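Local coordinates for putative OmpA family lipoprotein (Burkholderia cenocepacia, PDB 5LKW) that binds 2,6-diaminopimelic acid, a component of peptidoglycan, through its OmpA-like domain and, within the Tol-Pal system, is thought to maintain outer membrane integrity, at residues Gln37-Gln40 / Tyr41-His45; Glu63-Leu66 / Ala67-Gln70; Val85-Ser88 / Gln89-Ala92. All blocks are in the same frame, centred on the assembly; numbering follows the deposited sequence.

Interaction 1 of 3, residues Gln37-Gln40 / Tyr41-His45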
ATOM      1  N   GLN A  37     -11.179   6.884   3.420  1.00 33.36           N
ATOM      2  CA  GLN A  37     -10.582   8.186   3.522  1.00 33.95           C
ATOM      3  C   GLN A  37      -9.758   8.518   2.293  1.00 32.46           C
ATOM      4  O   GLN A  37      -9.986   9.561   1.643  1.00 31.66           O
ATOM      5  CB  GLN A  37      -9.774   8.324   4.806  1.00 34.04           C
ATOM      6  CG  GLN A  37     -10.573   8.972   5.927  1.00 40.16           C
ATOM      7  CD  GLN A  37     -10.514   8.199   7.236  1.00 48.19           C
ATOM      8  OE1 GLN A  37      -9.924   7.112   7.318  1.00 51.01           O
ATOM      9  NE2 GLN A  37     -11.140   8.757   8.277  1.00 49.31           N
ATOM     10  N   HIS A  38      -8.813   7.647   1.963  1.00 30.41           N
ATOM     11  CA  HIS A  38      -8.014   7.895   0.762  1.00 31.01           C
ATOM     12  C   HIS A  38      -8.827   8.013  -0.524  1.00 30.48           C
ATOM     13  O   HIS A  38      -8.565   8.924  -1.304  1.00 29.81           O
ATOM     14  CB  HIS A  38      -6.821   6.952   0.646  1.00 29.71           C
ATOM     15  CG  HIS A  38      -5.703   7.327   1.573  1.00 30.60           C
ATOM     16  ND1 HIS A  38      -5.605   6.835   2.861  1.00 30.78           N
ATOM     17  CD2 HIS A  38      -4.676   8.200   1.423  1.00 28.87           C
ATOM     18  CE1 HIS A  38      -4.540   7.356   3.445  1.00 26.76           C
ATOM     19  NE2 HIS A  38      -3.968   8.197   2.600  1.00 31.10           N
ATOM     20  N   ALA A  39      -9.797   7.102  -0.705  1.00 30.82           N
ATOM     21  CA  ALA A  39     -10.707   7.113  -1.857  1.00 32.38           C
ATOM     22  C   ALA A  39     -11.440   8.461  -1.995  1.00 33.62           C
ATOM     23  O   ALA A  39     -11.524   9.006  -3.095  1.00 32.38           O
ATOM     24  CB  ALA A  39     -11.715   5.977  -1.779  1.00 32.43           C
ATOM     25  N   GLN A  40     -11.955   8.971  -0.880  1.00 34.58           N
ATOM     26  CA  GLN A  40     -12.676  10.239  -0.866  1.00 37.17           C
ATOM     27  C   GLN A  40     -11.741  11.370  -1.305  1.00 37.50           C
ATOM     28  O   GLN A  40     -12.092  12.163  -2.184  1.00 38.03           O
ATOM     29  CB  GLN A  40     -13.270  10.513   0.529  1.00 37.66           C
ATOM     30  CG  GLN A  40     -14.329  11.616   0.625  1.00 40.79           C
ATOM     31  CD  GLN A  40     -15.358  11.578  -0.499  1.00 46.29           C
ATOM     32  OE1 GLN A  40     -15.967  10.537  -0.782  1.00 50.09           O
ATOM     33  NE2 GLN A  40     -15.573  12.728  -1.132  1.00 47.74           N
ATOM     34  N   TYR A  41     -10.540  11.415  -0.732  1.00 37.28           N
ATOM     35  CA  TYR A  41      -9.546  12.370  -1.177  1.00 37.29           C
ATOM     36  C   TYR A  41      -9.270  12.272  -2.688  1.00 37.09           C
ATOM     37  O   TYR A  41      -9.394  13.265  -3.409  1.00 37.02           O
ATOM     38  CB  TYR A  41      -8.258  12.281  -0.348  1.00 37.79           C
ATOM     39  CG  TYR A  41      -7.231  13.283  -0.806  1.00 38.87           C
ATOM     40  CD1 TYR A  41      -7.009  14.469  -0.103  1.00 39.82           C
ATOM     41  CD2 TYR A  41      -6.503  13.058  -1.952  1.00 39.25           C
ATOM     42  CE1 TYR A  41      -6.061  15.388  -0.525  1.00 40.21           C
ATOM     43  CE2 TYR A  41      -5.558  13.976  -2.396  1.00 43.88           C
ATOM     44  CZ  TYR A  41      -5.332  15.133  -1.682  1.00 44.07           C
ATOM     45  OH  TYR A  41      -4.382  16.033  -2.156  1.00 46.80           O
ATOM     46  N   LEU A  42      -8.942  11.081  -3.170  1.00 36.65           N
ATOM     47  CA  LEU A  42      -8.706  10.847  -4.598  1.00 36.97           C
ATOM     48  C   LEU A  42      -9.849  11.289  -5.586  1.00 37.48           C
ATOM     49  O   LEU A  42      -9.602  12.021  -6.553  1.00 37.99           O
ATOM     50  CB  LEU A  42      -8.270   9.392  -4.840  1.00 36.07           C
ATOM     51  CG  LEU A  42      -6.824   9.074  -4.375  1.00 35.22           C
ATOM     52  CD1 LEU A  42      -6.517   7.581  -4.462  1.00 34.86           C
ATOM     53  CD2 LEU A  42      -5.773   9.879  -5.140  1.00 33.61           C
ATOM     54  N   LYS A  43     -11.064  10.805  -5.341  1.00 37.88           N
ATOM     55  CA  LYS A  43     -12.260  11.136  -6.130  1.00 38.78           C
ATOM     56  C   LYS A  43     -12.553  12.634  -6.197  1.00 39.49           C
ATOM     57  O   LYS A  43     -13.021  13.152  -7.226  1.00 41.00           O
ATOM     58  CB  LYS A  43     -13.471  10.416  -5.534  1.00 37.76           C
ATOM     59  CG  LYS A  43     -13.649   8.965  -6.011  1.00 38.72           C
ATOM     60  CD  LYS A  43     -14.883   8.287  -5.348  1.00 37.56           C
ATOM     61  CE  LYS A  43     -14.656   8.134  -3.848  1.00 38.48           C
ATOM     62  NZ  LYS A  43     -15.884   8.115  -2.984  1.00 39.15           N
ATOM     63  N   SER A  44     -12.298  13.315  -5.089  1.00 40.10           N
ATOM     64  CA  SER A  44     -12.511  14.741  -4.977  1.00 41.03           C
ATOM     65  C   SER A  44     -11.310  15.584  -5.450  1.00 41.03           C
ATOM     66  O   SER A  44     -11.423  16.803  -5.497  1.00 41.71           O
ATOM     67  CB  SER A  44     -12.936  15.100  -3.547  1.00 40.77           C
ATOM     68  OG  SER A  44     -11.858  14.989  -2.650  1.00 42.83           O
ATOM     69  N   HIS A  45     -10.183  14.941  -5.791  1.00 40.47           N
ATOM     70  CA  HIS A  45      -9.028  15.611  -6.378  1.00 39.95           C
ATOM     71  C   HIS A  45      -8.475  14.954  -7.653  1.00 40.66           C
ATOM     72  O   HIS A  45      -7.302  14.569  -7.652  1.00 41.30           O
ATOM     73  CB  HIS A  45      -7.880  15.709  -5.375  1.00 39.39           C
ATOM     74  CG  HIS A  45      -8.235  16.404  -4.101  1.00 38.90           C
ATOM     75  ND1 HIS A  45      -9.240  15.969  -3.265  1.00 40.10           N
ATOM     76  CD2 HIS A  45      -7.689  17.486  -3.496  1.00 38.91           C
ATOM     77  CE1 HIS A  45      -9.322  16.766  -2.213  1.00 38.22           C
ATOM     78  NE2 HIS A  45      -8.377  17.683  -2.317  1.00 37.86           N
TER
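Gln37 opens the series by accepting the backbone N-H of Tyr41 on its backbone carbonyl oxygen, one of the i to i+4 bonds that run along helix 32-44 of this OmpA-like domain. His38 does the same for Leu42, and its O is also brushed by Leu42 CG at 3.5 Å. Its imidazole turns inward, where ND1 bonds to the carbonyl of Leu34 and the ring rests on Leu118 and Met80; an aromatic that can bond and also pack suits this buried face. Ala39 accepts from Lys43 N, and its small methyl lets the lysine chain fold back over the turn, with Lys43 CE 3.3 Å from Ala39 O.

Gln40 and Lys43 belong to the solvent side, and their long chains cross at about a right angle. A bend at chi2 (43°) carries the Gln40 amide to the ammonium, and Lys43 NZ bonds to Gln40 OE1 at 3.3 Å, standing above the carbonyl plane. The backbone carbonyl of Gln40 also receives Ser44 N at 3.1 Å. His45 turns back on Tyr41: ND1 donates to Tyr41 O at 2.7 Å in a bent hydrogen bond, the N-H...O angle only 130°. The same imidazole lies against the phenol of Tyr41, whose OH bonds to Arg48 and Asp4, with His45 ND1 4.0 Å above the centre of the ring.

Interaction 2 of 3, residues Glu63-Leu66 / Ala67-Gln70. With API (2,6-diaminopimelic acid), chain C.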
ATOM      1  N   GLU A  63      11.853 -13.686  -7.187  1.00 31.30           N
ATOM      2  CA  GLU A  63      10.658 -13.730  -8.039  1.00 31.24           C
ATOM      3  C   GLU A  63       9.378 -13.964  -7.260  1.00 30.06           C
ATOM      4  O   GLU A  63       8.364 -13.354  -7.592  1.00 30.24           O
ATOM      5  CB  GLU A  63      10.831 -14.739  -9.189  1.00 31.91           C
ATOM      6  CG  GLU A  63      11.713 -14.144 -10.305  1.00 35.13           C
ATOM      7  CD  GLU A  63      12.515 -15.177 -11.122  1.00 43.40           C
ATOM      8  OE1 GLU A  63      12.422 -16.408 -10.837  1.00 46.32           O
ATOM      9  OE2 GLU A  63      13.258 -14.755 -12.062  1.00 42.92           O
ATOM     10  N   TYR A  64       9.395 -14.849  -6.250  1.00 28.35           N
ATOM     11  CA  TYR A  64       8.190 -15.051  -5.441  1.00 27.57           C
ATOM     12  C   TYR A  64       7.652 -13.694  -4.848  1.00 26.62           C
ATOM     13  O   TYR A  64       6.447 -13.360  -4.949  1.00 26.84           O
ATOM     14  CB  TYR A  64       8.398 -16.114  -4.329  1.00 27.30           C
ATOM     15  CG  TYR A  64       7.125 -16.423  -3.563  1.00 30.80           C
ATOM     16  CD1 TYR A  64       6.253 -17.408  -4.013  1.00 32.67           C
ATOM     17  CD2 TYR A  64       6.775 -15.699  -2.406  1.00 31.20           C
ATOM     18  CE1 TYR A  64       5.058 -17.701  -3.323  1.00 33.85           C
ATOM     19  CE2 TYR A  64       5.568 -15.949  -1.726  1.00 29.18           C
ATOM     20  CZ  TYR A  64       4.712 -16.957  -2.196  1.00 35.37           C
ATOM     21  OH  TYR A  64       3.512 -17.249  -1.556  1.00 33.71           O
ATOM     22  N   ASN A  65       8.571 -12.951  -4.242  1.00 23.90           N
ATOM     23  CA  ASN A  65       8.267 -11.752  -3.490  1.00 23.22           C
ATOM     24  C   ASN A  65       7.978 -10.548  -4.369  1.00 22.30           C
ATOM     25  O   ASN A  65       7.199  -9.672  -4.000  1.00 20.31           O
ATOM     26  CB  ASN A  65       9.438 -11.410  -2.591  1.00 22.43           C
ATOM     27  CG  ASN A  65       9.439 -12.265  -1.329  1.00 24.04           C
ATOM     28  OD1 ASN A  65       8.422 -12.317  -0.620  1.00 25.48           O
ATOM     29  ND2 ASN A  65      10.560 -12.983  -1.064  1.00 19.56           N
ATOM     30  N   LEU A  66       8.594 -10.519  -5.537  1.00 21.20           N
ATOM     31  CA  LEU A  66       8.155  -9.579  -6.544  1.00 23.67           C
ATOM     32  C   LEU A  66       6.680  -9.821  -6.891  1.00 22.78           C
ATOM     33  O   LEU A  66       5.918  -8.871  -6.950  1.00 24.36           O
ATOM     34  CB  LEU A  66       9.048  -9.686  -7.808  1.00 24.07           C
ATOM     35  CG  LEU A  66       9.022  -8.427  -8.644  1.00 29.82           C
ATOM     36  CD1 LEU A  66       9.970  -7.291  -8.046  1.00 31.91           C
ATOM     37  CD2 LEU A  66       9.353  -8.777 -10.129  1.00 34.29           C
ATOM     38  N   ALA A  67       6.299 -11.079  -7.147  1.00 23.15           N
ATOM     39  CA  ALA A  67       4.903 -11.428  -7.464  1.00 23.36           C
ATOM     40  C   ALA A  67       3.971 -11.103  -6.283  1.00 22.58           C
ATOM     41  O   ALA A  67       2.932 -10.485  -6.467  1.00 22.53           O
ATOM     42  CB  ALA A  67       4.779 -12.903  -7.853  1.00 24.49           C
ATOM     43  N   LEU A  68       4.389 -11.496  -5.067  1.00 22.53           N
ATOM     44  CA  LEU A  68       3.653 -11.181  -3.850  1.00 19.94           C
ATOM     45  C   LEU A  68       3.491  -9.646  -3.656  1.00 19.19           C
ATOM     46  O   LEU A  68       2.367  -9.123  -3.436  1.00 17.81           O
ATOM     47  CB  LEU A  68       4.352 -11.850  -2.639  1.00 20.12           C
ATOM     48  CG  LEU A  68       3.726 -11.532  -1.267  1.00 21.56           C
ATOM     49  CD1 LEU A  68       2.218 -11.857  -1.277  1.00 19.44           C
ATOM     50  CD2 LEU A  68       4.444 -12.340  -0.178  1.00 23.75           C
ATOM     51  N   GLY A  69       4.583  -8.912  -3.732  1.00 18.09           N
ATOM     52  CA  GLY A  69       4.473  -7.443  -3.641  1.00 17.65           C
ATOM     53  C   GLY A  69       3.454  -6.877  -4.636  1.00 18.99           C
ATOM     54  O   GLY A  69       2.692  -6.010  -4.287  1.00 18.31           O
ATOM     55  N   GLN A  70       3.460  -7.364  -5.887  1.00 19.51           N
ATOM     56  CA  GLN A  70       2.506  -6.899  -6.908  1.00 19.96           C
ATOM     57  C   GLN A  70       1.076  -7.121  -6.468  1.00 18.07           C
ATOM     58  O   GLN A  70       0.224  -6.211  -6.543  1.00 17.93           O
ATOM     59  CB  GLN A  70       2.812  -7.501  -8.324  1.00 20.31           C
ATOM     60  CG  GLN A  70       2.001  -6.862  -9.446  1.00 23.78           C
ATOM     61  CD  GLN A  70       2.192  -5.340  -9.603  1.00 29.50           C
ATOM     62  OE1 GLN A  70       3.292  -4.824  -9.503  1.00 31.90           O
ATOM     63  NE2 GLN A  70       1.108  -4.634  -9.934  1.00 32.67           N
TER
HETATM   64  C   API C 201       5.843 -12.281   2.788  1.00 20.28           C
HETATM   65  CA  API C 201       6.692 -13.475   2.424  1.00 21.41           C
HETATM   66  C3  API C 201       6.857 -14.582   3.465  1.00 29.73           C
HETATM   67  C4  API C 201       7.748 -15.688   2.863  1.00 40.58           C
HETATM   68  C5  API C 201       7.179 -17.115   2.973  1.00 54.53           C
HETATM   69  C6  API C 201       7.990 -18.181   2.212  1.00 63.20           C
HETATM   70  O   API C 201       6.358 -11.195   2.561  1.00 16.01           O
HETATM   71  OXT API C 201       4.688 -12.320   3.273  1.00 17.62           O
HETATM   72  N   API C 201       8.025 -12.937   2.157  1.00 19.72           N
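Leu68 lies one turn after Tyr64 and reaches back along the helix to its ring and out to the bound diaminopimelic acid. Its CB sits 3.5 Å from Tyr64 O, the same carbonyl that accepts Leu68 N in a 2.8 Å bond. With chi1 at 177°, CG swings away from the backbone N and the branch extends toward the ligand. CD2 is the methyl that does the work: it lies 4.1 Å from Tyr64 CE2, at an oblique approach to the ring, and 3.3 Å from carbon C of the ligand carboxylate. A branched aliphatic residue can thus touch both the phenol and the ligand.

These residues form the first turns of helix 62-82, the crossover helix of the beta-alpha-beta unit between strands 50-55 and 90-96 in the OmpA-like fold, and this end of it faces the pocket. The OH of Tyr64 bonds to Asp23, a pocket residue, placing Tyr64 in its second shell.

Asn65 supplies one of several polar holds on the ligand, beside Arg72, Asp23, Asp57 and Arg59. Its OD1 accepts the ligand amino N at 2.9 Å, while ND2 donates to the carbonyl of Arg59; an amide suits the place because one group can serve an amine and a backbone carbonyl together. One turn on, Gly69 N bonds to Asn65 O at 2.7 Å.

Interaction 3 of 3, residues Val85-Ser88 / Gln89-Ala92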
ATOM      1  N   VAL A  85     -12.525   5.244  -7.112  1.00 34.02           N
ATOM      2  CA  VAL A  85     -11.369   5.994  -7.600  1.00 33.87           C
ATOM      3  C   VAL A  85     -11.105   5.590  -9.052  1.00 34.34           C
ATOM      4  O   VAL A  85     -11.216   4.429  -9.392  1.00 34.60           O
ATOM      5  CB  VAL A  85     -10.063   5.756  -6.731  1.00 33.83           C
ATOM      6  CG1 VAL A  85      -8.901   6.503  -7.327  1.00 32.32           C
ATOM      7  CG2 VAL A  85     -10.270   6.186  -5.286  1.00 33.53           C
ATOM      8  N   ASN A  86     -10.780   6.561  -9.911  1.00 36.01           N
ATOM      9  CA  ASN A  86     -10.364   6.269 -11.296  1.00 36.60           C
ATOM     10  C   ASN A  86      -9.048   5.559 -11.337  1.00 36.39           C
ATOM     11  O   ASN A  86      -8.087   6.021 -10.727  1.00 36.24           O
ATOM     12  CB  ASN A  86     -10.110   7.562 -12.080  1.00 37.46           C
ATOM     13  CG  ASN A  86     -11.328   8.417 -12.194  1.00 40.22           C
ATOM     14  OD1 ASN A  86     -12.233   8.100 -12.955  1.00 43.36           O
ATOM     15  ND2 ASN A  86     -11.360   9.524 -11.443  1.00 40.28           N
ATOM     16  N   ASP A  87      -8.983   4.498 -12.134  1.00 36.96           N
ATOM     17  CA  ASP A  87      -7.733   3.798 -12.428  0.53 37.15           C
ATOM     18  C   ASP A  87      -6.623   4.737 -12.836  1.00 36.77           C
ATOM     19  O   ASP A  87      -5.447   4.451 -12.545  1.00 35.41           O
ATOM     20  CB  ASP A  87      -7.927   2.802 -13.563  1.00 38.03           C
ATOM     21  CG  ASP A  87      -9.114   1.886 -13.335  1.00 42.22           C
ATOM     22  OD1 ASP A  87      -9.468   1.643 -12.140  1.00 43.67           O
ATOM     23  OD2 ASP A  87      -9.705   1.430 -14.356  1.00 45.36           O
ATOM     24  N   SER A  88      -6.978   5.824 -13.555  1.00 35.06           N
ATOM     25  CA  SER A  88      -5.987   6.801 -14.015  1.00 34.32           C
ATOM     26  C   SER A  88      -5.287   7.548 -12.868  1.00 32.98           C
ATOM     27  O   SER A  88      -4.261   8.180 -13.085  1.00 33.02           O
ATOM     28  CB  SER A  88      -6.619   7.845 -14.950  1.00 34.45           C
ATOM     29  OG  SER A  88      -7.381   8.763 -14.177  1.00 33.88           O
ATOM     30  N   GLN A  89      -5.822   7.508 -11.650  1.00 32.00           N
ATOM     31  CA  GLN A  89      -5.090   8.179 -10.576  1.00 30.47           C
ATOM     32  C   GLN A  89      -4.246   7.220  -9.727  1.00 31.07           C
ATOM     33  O   GLN A  89      -3.663   7.637  -8.725  1.00 30.38           O
ATOM     34  CB  GLN A  89      -6.006   9.014  -9.705  1.00 30.86           C
ATOM     35  CG  GLN A  89      -6.731  10.156 -10.411  1.00 29.09           C
ATOM     36  CD  GLN A  89      -7.824  10.730  -9.519  1.00 28.93           C
ATOM     37  OE1 GLN A  89      -9.000  10.433  -9.700  1.00 29.43           O
ATOM     38  NE2 GLN A  89      -7.428  11.478  -8.495  1.00 30.51           N
ATOM     39  N   MET A  90      -4.183   5.945 -10.139  1.00 30.56           N
ATOM     40  CA  MET A  90      -3.592   4.888  -9.316  1.00 30.44           C
ATOM     41  C   MET A  90      -2.662   4.062 -10.158  1.00 31.03           C
ATOM     42  O   MET A  90      -3.021   3.655 -11.272  1.00 31.62           O
ATOM     43  CB  MET A  90      -4.701   3.981  -8.771  1.00 30.32           C
ATOM     44  CG  MET A  90      -5.535   4.664  -7.698  1.00 28.47           C
ATOM     45  SD  MET A  90      -6.670   3.538  -6.938  1.00 25.11           S
ATOM     46  CE  MET A  90      -7.632   3.014  -8.416  1.00 29.19           C
ATOM     47  N   GLU A  91      -1.481   3.789  -9.619  1.00 30.65           N
ATOM     48  CA  GLU A  91      -0.555   2.870 -10.274  1.00 30.43           C
ATOM     49  C   GLU A  91      -0.065   1.847  -9.224  1.00 29.17           C
ATOM     50  O   GLU A  91       0.432   2.259  -8.171  1.00 29.12           O
ATOM     51  CB  GLU A  91       0.608   3.641 -10.897  1.00 30.35           C
ATOM     52  CG  GLU A  91       1.508   2.754 -11.806  1.00 34.19           C
ATOM     53  CD  GLU A  91       2.709   3.542 -12.333  1.00 37.02           C
ATOM     54  OE1 GLU A  91       2.674   4.780 -12.196  1.00 41.87           O
ATOM     55  OE2 GLU A  91       3.668   2.953 -12.862  1.00 36.54           O
ATOM     56  N   ALA A  92      -0.281   0.546  -9.478  1.00 27.77           N
ATOM     57  CA  ALA A  92       0.163  -0.520  -8.530  1.00 27.41           C
ATOM     58  C   ALA A  92       1.515  -1.030  -9.012  1.00 27.33           C
ATOM     59  O   ALA A  92       1.618  -1.527 -10.131  1.00 27.96           O
ATOM     60  CB  ALA A  92      -0.819  -1.666  -8.498  1.00 26.08           C
TER
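With chi1 at -62° and the chain extended beyond CG, Gln89 carries its amide back beside Asn86, whose own chi1 of -61° sets CG next to the backbone N and turns the amide to meet it. The two side chains then join by a nearly straight bond: Asn86 ND2 donates to Gln89 OE1 at 3.1 Å, lying in the plane of both amides although those planes are 36° apart. Two amides suit this place, since each offers a donor and an acceptor. Gln89 spends its NE2 on the backbone carbonyls of Arg48 and Leu42, so its buried amide is gripped at both ends.

The backbone between the two residues makes a short 3-10 turn, closed by two i to i+3 bonds: Gln89 N donates to Asn86 O at 2.9 Å, and Met90 N donates to Asp87 O at 3.1 Å. After the turn the chain heads off into the strand, while the Met90 side chain reaches back to Val85. The thioether of Met90 bends at chi3, and SD passes 3.7 Å from Val85 CG1, while CE lies 3.8 Å from Asn86 O. A flexible thioether can fold against the CG1 methyl of Val85 and still bring CE beside Asn86 O; both are buried apolar side chains.

The turn thus connects the end of helix 62-82 to strand 90-96, an edge strand of the sheet within this chain. Val85 packs on helix 32-44 and on Met80 of helix 62-82. Met90 touches Arg77 and Met80 of the latter helix and Val50 of the neighbouring strand 50-55, which runs parallel to its own and exchanges backbone hydrogen bonds with Gln89 and Glu91.

Interactions 1 and 3 lie on the same side of the chain's centre, their centres about 11 Å apart, and the segment 85-92 touches helix 32-44 directly, with Gln89 NE2 3.0 Å from Leu42 O and Val85 CG2 3.6 Å from Ala39 CA. Interaction 2 lies on the opposite side of that centre from interaction 1, with centres about 28 Å apart and nearest atoms about 15 Å apart. It alone of the three holds residues of the diaminopimelic acid pocket. Interaction 3 touches both: its centre is about 20 Å from that of interaction 2, where Gln70 NE2 lies 3.2 Å from Ala92 O, probably a hydrogen bond.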